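Local coordinates for protein endoglucanase (Komagataeibacter sucrofermentans, PDB 6VC5) that probably hydrolyses internal beta-1,4-glucosidic linkages in cellulose and related beta-glucans, at residues Q36-L41 and D93-L98; L152-Y157 and D198-N203. All coordinates share one frame; numbering follows the deposited sequence.

Interaction 1: residues Q36-L41 and D93-L98; sequences QGYGML and DLLIAL
G37 meets I96 where two helices of the (alpha/alpha)6 barrel, the fold of glycosyl hydrolase family 8, pack side by side. Helices 33-46 and 90-106 run nearly parallel here, with local axes 8.0 Å apart and 21° between their directions. No hydrogen bond crosses this buried contact. The lack of a side chain at G37 permits the close approach. Its CA lies 3.6 Å from I96 CG1, and a CB at this position would clash with L95 CB.

Larger side chains close around this point. On one flank, L95 CD1 touches the Y38 ring obliquely, 3.6 Å from Y38 CE1. The ring also meets helix 300-313, and its OH is hydrogen-bonded to E34. On another flank, the M40 chain is bent at its last torsion (chi3 66°), and its methyl comes to I96. M40 CE lies 3.8 Å from I96 CG2, with SD a little farther from the same methyl. M40 also packs on helix 49-62, while I96 reaches I119 of helix 110-126.

Toward the C-terminal end, L41 meets two leucines of the other helix, one with each methyl. Its CD2 is 4.3 Å from L95 CD2. Its other branch is turned to L98: L41 CD1 lies 3.8 Å from both CG and CD2 of L98.

Interaction 2: residues L152-Y157 and D198-N203; sequences LNLSYY and DWLSIN
L152 and L200 form an antiparallel hydrogen-bonded pair. L152 N donates to L200 O at 2.8 Å. L200 N donates to L152 O, also at 2.8 Å and nearly straight, with 175° at the hydrogen. L152 O also receives a CA-H contact from W199. On the apolar side, L152 CD1 packs against I202 CD1 at 3.9 Å.

N153 follows, with both ends of its amide in use. N153 OD1 accepts S155 OG at 2.6 Å, from above the carbonyl plane. It also takes a weak bond from S155 N. ND2 is hydrogen-bonded to D222. N153 ND2 also lies over one face of the W199 indole, offset toward the rim and 3.3 Å from CZ2 of W199. The amide stands steeply on the ring, with planes 73° apart. N153 CB lies over the centre of the Y156 ring. A water accepts from S155 N and lies 3.0 Å from D198 O, to which it can donate, bridging the segments. D198 OD2 is hydrogen-bonded to S220 OG and OD1 to A223 N. W199 is also stacked on W215. An alanine in place of W199 removes the ring face under N153 ND2 and would probably leave W215 without its stacking partner.

Thus a strand of a three-stranded antiparallel sheet ends in a short 3-10 turn (Y156 N to N153 O), with a weak Asx-turn bond at its start, before helix 159-169.

Both contacts are buried, but interaction 2 is less so: W199 and Y156 are partly exposed, while every touching residue of interaction 1 is buried. Interaction 1 joins two barrel helices by apolar packing alone. Interaction 2 ties a strand and the turn after it to the middle strand of a small sheet, using backbone bonds, an amide, a water and an aromatic ring. No helix or strand is shared, and the centres lie about 20 Å apart. They still touch: L94 CD1 packs 3.5 Å from Y156 O. Helix 90-106 thus turns L95 and I96 to one neighbour and L94 to the turn of the other contact.

Interaction 1: residues Q36-L41 and D93-L98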
loop_
_atom_site.group_PDB
_atom_site.type_symbol
_atom_site.label_atom_id
_atom_site.label_comp_id
_atom_site.label_asym_id
_atom_site.label_seq_id
_atom_site.Cartn_x
_atom_site.Cartn_y
_atom_site.Cartn_z
ATOM N N GLN A 36 -5.116 -8.096 -6.222
ATOM C CA GLN A 36 -6.061 -7.663 -7.249
ATOM C C GLN A 36 -5.963 -6.151 -7.437
ATOM O O GLN A 36 -6.010 -5.638 -8.569
ATOM C CB GLN A 36 -7.485 -8.064 -6.853
ATOM C CG GLN A 36 -7.715 -9.571 -6.680
ATOM C CD GLN A 36 -7.400 -10.363 -7.933
ATOM O OE1 GLN A 36 -6.541 -11.235 -7.918
ATOM N NE2 GLN A 36 -8.101 -10.058 -9.029
ATOM N N GLY A 37 -5.763 -5.429 -6.330
ATOM C CA GLY A 37 -5.608 -3.991 -6.412
ATOM C C GLY A 37 -4.395 -3.579 -7.218
ATOM O O GLY A 37 -4.465 -2.641 -8.016
ATOM N N TYR A 38 -3.269 -4.275 -7.026
ATOM C CA TYR A 38 -2.088 -3.996 -7.839
ATOM C C TYR A 38 -2.353 -4.283 -9.311
ATOM O O TYR A 38 -1.959 -3.505 -10.186
ATOM C CB TYR A 38 -0.877 -4.806 -7.356
ATOM C CG TYR A 38 -0.300 -4.370 -6.031
ATOM C CD1 TYR A 38 -0.254 -3.029 -5.669
ATOM C CD2 TYR A 38 0.211 -5.309 -5.151
ATOM C CE1 TYR A 38 0.277 -2.636 -4.450
ATOM C CE2 TYR A 38 0.745 -4.930 -3.939
ATOM C CZ TYR A 38 0.769 -3.599 -3.587
ATOM O OH TYR A 38 1.299 -3.245 -2.360
ATOM N N GLY A 39 -2.987 -5.422 -9.606
ATOM C CA GLY A 39 -3.286 -5.743 -10.992
ATOM C C GLY A 39 -4.157 -4.687 -11.642
ATOM O O GLY A 39 -3.907 -4.268 -12.776
ATOM N N MET A 40 -5.173 -4.221 -10.909
ATOM C CA MET A 40 -6.051 -3.172 -11.416
ATOM C C MET A 40 -5.301 -1.850 -11.578
ATOM O O MET A 40 -5.439 -1.159 -12.598
ATOM C CB MET A 40 -7.235 -3.030 -10.463
ATOM C CG MET A 40 -8.196 -4.211 -10.516
ATOM S SD MET A 40 -9.421 -4.121 -9.161
ATOM C CE MET A 40 -10.371 -2.628 -9.638
ATOM N N LEU A 41 -4.481 -1.490 -10.586
ATOM C CA LEU A 41 -3.761 -0.220 -10.666
ATOM C C LEU A 41 -2.756 -0.223 -11.816
ATOM O O LEU A 41 -2.634 0.766 -12.556
ATOM C CB LEU A 41 -3.056 0.058 -9.336
ATOM C CG LEU A 41 -2.469 1.465 -9.161
ATOM C CD1 LEU A 41 -3.596 2.454 -8.901
ATOM C CD2 LEU A 41 -1.453 1.491 -8.027
ATOM N N ASP A 93 -8.341 -2.328 -0.018
ATOM C CA ASP A 93 -9.522 -1.517 -0.317
ATOM C C ASP A 93 -9.135 -0.213 -1.018
ATOM O O ASP A 93 -9.738 0.170 -2.035
ATOM C CB ASP A 93 -10.291 -1.211 0.976
ATOM C CG ASP A 93 -10.660 -2.467 1.787
ATOM O OD1 ASP A 93 -10.964 -3.526 1.197
ATOM O OD2 ASP A 93 -10.681 -2.379 3.038
ATOM N N LEU A 94 -8.107 0.476 -0.504
ATOM C CA LEU A 94 -7.723 1.780 -1.048
ATOM C C LEU A 94 -7.038 1.664 -2.407
ATOM O O LEU A 94 -7.181 2.562 -3.247
ATOM C CB LEU A 94 -6.795 2.493 -0.059
ATOM C CG LEU A 94 -7.494 3.045 1.179
ATOM C CD1 LEU A 94 -6.453 3.575 2.151
ATOM C CD2 LEU A 94 -8.525 4.125 0.844
ATOM N N LEU A 95 -6.290 0.580 -2.640
ATOM C CA LEU A 95 -5.657 0.370 -3.945
ATOM C C LEU A 95 -6.692 0.084 -5.024
ATOM O O LEU A 95 -6.607 0.625 -6.137
ATOM C CB LEU A 95 -4.653 -0.781 -3.852
ATOM C CG LEU A 95 -3.359 -0.454 -3.108
ATOM C CD1 LEU A 95 -2.720 -1.774 -2.688
ATOM C CD2 LEU A 95 -2.409 0.368 -3.969
ATOM N N ILE A 96 -7.673 -0.774 -4.711
ATOM C CA ILE A 96 -8.754 -1.066 -5.646
ATOM C C ILE A 96 -9.529 0.211 -5.974
ATOM O O ILE A 96 -9.834 0.494 -7.138
ATOM C CB ILE A 96 -9.652 -2.175 -5.066
ATOM C CG1 ILE A 96 -8.894 -3.507 -5.036
ATOM C CG2 ILE A 96 -10.932 -2.295 -5.867
ATOM C CD1 ILE A 96 -9.595 -4.606 -4.227
ATOM N N ALA A 97 -9.857 1.008 -4.950
ATOM C CA ALA A 97 -10.596 2.245 -5.184
ATOM C C ALA A 97 -9.812 3.221 -6.061
ATOM O O ALA A 97 -10.374 3.824 -6.982
ATOM C CB ALA A 97 -10.960 2.897 -3.850
ATOM N N LEU A 98 -8.513 3.389 -5.794
ATOM C CA LEU A 98 -7.705 4.277 -6.631
ATOM C C LEU A 98 -7.675 3.796 -8.076
ATOM O O LEU A 98 -7.829 4.597 -9.008
ATOM C CB LEU A 98 -6.284 4.385 -6.080
ATOM C CG LEU A 98 -5.313 5.231 -6.908
ATOM C CD1 LEU A 98 -5.775 6.665 -7.011
ATOM C CD2 LEU A 98 -3.952 5.166 -6.241
#

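Interaction 2: residues L152-Y157 and D198-N203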
loop_
_atom_site.group_PDB
_atom_site.type_symbol
_atom_site.label_atom_id
_atom_site.label_comp_id
_atom_site.label_asym_id
_atom_site.label_seq_id
_atom_site.Cartn_x
_atom_site.Cartn_y
_atom_site.Cartn_z
ATOM N N LEU A 152 -1.961 0.393 14.183
ATOM C CA LEU A 152 -2.019 0.978 12.857
ATOM C C LEU A 152 -0.883 0.432 12.010
ATOM O O LEU A 152 0.207 0.135 12.513
ATOM C CB LEU A 152 -1.897 2.518 12.925
ATOM C CG LEU A 152 -2.878 3.260 13.826
ATOM C CD1 LEU A 152 -2.596 4.767 13.776
ATOM C CD2 LEU A 152 -4.311 2.962 13.407
ATOM N N ASN A 153 -1.143 0.291 10.721
ATOM C CA ASN A 153 -0.091 0.012 9.752
ATOM C C ASN A 153 0.066 1.285 8.932
ATOM O O ASN A 153 -0.821 1.636 8.150
ATOM C CB ASN A 153 -0.468 -1.187 8.890
ATOM C CG ASN A 153 0.682 -1.681 8.073
ATOM O OD1 ASN A 153 1.394 -0.885 7.459
ATOM N ND2 ASN A 153 0.902 -2.992 8.076
ATOM N N LEU A 154 1.183 1.992 9.128
ATOM C CA LEU A 154 1.344 3.291 8.471
ATOM C C LEU A 154 1.443 3.143 6.956
ATOM O O LEU A 154 1.072 4.055 6.216
ATOM C CB LEU A 154 2.563 4.021 9.052
ATOM C CG LEU A 154 2.455 4.339 10.553
ATOM C CD1 LEU A 154 3.740 4.971 11.061
ATOM C CD2 LEU A 154 1.250 5.235 10.819
ATOM N N SER A 155 1.918 1.995 6.470
ATOM C CA SER A 155 1.972 1.753 5.034
ATOM C C SER A 155 0.599 1.554 4.417
ATOM O O SER A 155 0.501 1.495 3.188
ATOM C CB SER A 155 2.841 0.527 4.716
ATOM O OG SER A 155 2.154 -0.693 4.977
ATOM N N TYR A 156 -0.461 1.430 5.224
ATOM C CA TYR A 156 -1.792 1.358 4.641
ATOM C C TYR A 156 -2.355 2.737 4.335
ATOM O O TYR A 156 -3.430 2.829 3.731
ATOM C CB TYR A 156 -2.769 0.580 5.537
ATOM C CG TYR A 156 -2.547 -0.924 5.624
ATOM C CD1 TYR A 156 -1.349 -1.513 5.217
ATOM C CD2 TYR A 156 -3.536 -1.753 6.131
ATOM C CE1 TYR A 156 -1.145 -2.889 5.325
ATOM C CE2 TYR A 156 -3.342 -3.123 6.242
ATOM C CZ TYR A 156 -2.156 -3.688 5.842
ATOM O OH TYR A 156 -1.978 -5.052 5.953
ATOM N N TYR A 157 -1.661 3.807 4.740
ATOM C CA TYR A 157 -2.005 5.166 4.320
ATOM C C TYR A 157 -1.514 5.331 2.887
ATOM O O TYR A 157 -0.446 5.888 2.609
ATOM C CB TYR A 157 -1.368 6.197 5.241
ATOM C CG TYR A 157 -2.098 6.421 6.543
ATOM C CD1 TYR A 157 -2.939 7.514 6.708
ATOM C CD2 TYR A 157 -1.930 5.550 7.613
ATOM C CE1 TYR A 157 -3.598 7.735 7.904
ATOM C CE2 TYR A 157 -2.588 5.759 8.817
ATOM C CZ TYR A 157 -3.417 6.858 8.957
ATOM O OH TYR A 157 -4.065 7.065 10.157
ATOM N N ASP A 198 6.698 -1.287 10.883
ATOM C CA ASP A 198 5.647 -1.997 10.158
ATOM C C ASP A 198 4.296 -1.826 10.854
ATOM O O ASP A 198 3.269 -1.619 10.190
ATOM C CB ASP A 198 5.979 -3.492 10.063
ATOM C CG ASP A 198 7.208 -3.799 9.203
ATOM O OD1 ASP A 198 7.480 -3.091 8.198
ATOM O OD2 ASP A 198 7.886 -4.811 9.529
ATOM N N TRP A 199 4.281 -1.886 12.188
ATOM C CA TRP A 199 3.050 -1.872 12.980
ATOM C C TRP A 199 3.251 -0.965 14.187
ATOM O O TRP A 199 4.168 -1.193 14.990
ATOM C CB TRP A 199 2.709 -3.291 13.450
ATOM C CG TRP A 199 2.443 -4.253 12.303
ATOM C CD1 TRP A 199 3.328 -5.139 11.741
ATOM C CD2 TRP A 199 1.215 -4.414 11.599
ATOM N NE1 TRP A 199 2.720 -5.829 10.720
ATOM C CE2 TRP A 199 1.420 -5.407 10.618
ATOM C CE3 TRP A 199 -0.043 -3.813 11.701
ATOM C CZ2 TRP A 199 0.400 -5.817 9.748
ATOM C CZ3 TRP A 199 -1.051 -4.213 10.830
ATOM C CH2 TRP A 199 -0.822 -5.203 9.873
ATOM N N LEU A 200 2.380 0.038 14.327
ATOM C CA LEU A 200 2.435 1.033 15.391
ATOM C C LEU A 200 1.278 0.790 16.352
ATOM O O LEU A 200 0.187 0.397 15.931
ATOM C CB LEU A 200 2.281 2.434 14.781
ATOM C CG LEU A 200 2.299 3.593 15.760
ATOM C CD1 LEU A 200 3.721 3.841 16.237
ATOM C CD2 LEU A 200 1.729 4.825 15.085
ATOM N N SER A 201 1.511 1.013 17.645
ATOM C CA SER A 201 0.441 0.976 18.638
ATOM C C SER A 201 0.248 2.360 19.255
ATOM O O SER A 201 1.225 3.045 19.587
ATOM C CB SER A 201 0.780 -0.038 19.734
ATOM O OG SER A 201 -0.319 -0.207 20.615
ATOM N N ILE A 202 -1.011 2.777 19.422
ATOM C CA ILE A 202 -1.345 3.977 20.194
ATOM C C ILE A 202 -2.230 3.540 21.357
ATOM O O ILE A 202 -3.243 2.860 21.150
ATOM C CB ILE A 202 -2.056 5.047 19.348
ATOM C CG1 ILE A 202 -1.193 5.467 18.157
ATOM C CG2 ILE A 202 -2.370 6.281 20.210
ATOM C CD1 ILE A 202 -1.867 6.503 17.235
ATOM N N ASN A 203 -1.827 3.895 22.578
ATOM C CA ASN A 203 -2.626 3.572 23.752
ATOM C C ASN A 203 -3.836 4.499 23.817
ATOM O O ASN A 203 -3.707 5.723 23.733
ATOM C CB ASN A 203 -1.771 3.696 25.010
ATOM C CG ASN A 203 -2.492 3.197 26.234
ATOM O OD1 ASN A 203 -3.411 3.841 26.717
ATOM N ND2 ASN A 203 -2.133 2.003 26.691
HETATM O O HOH W 1 3.988 0.420 8.172
#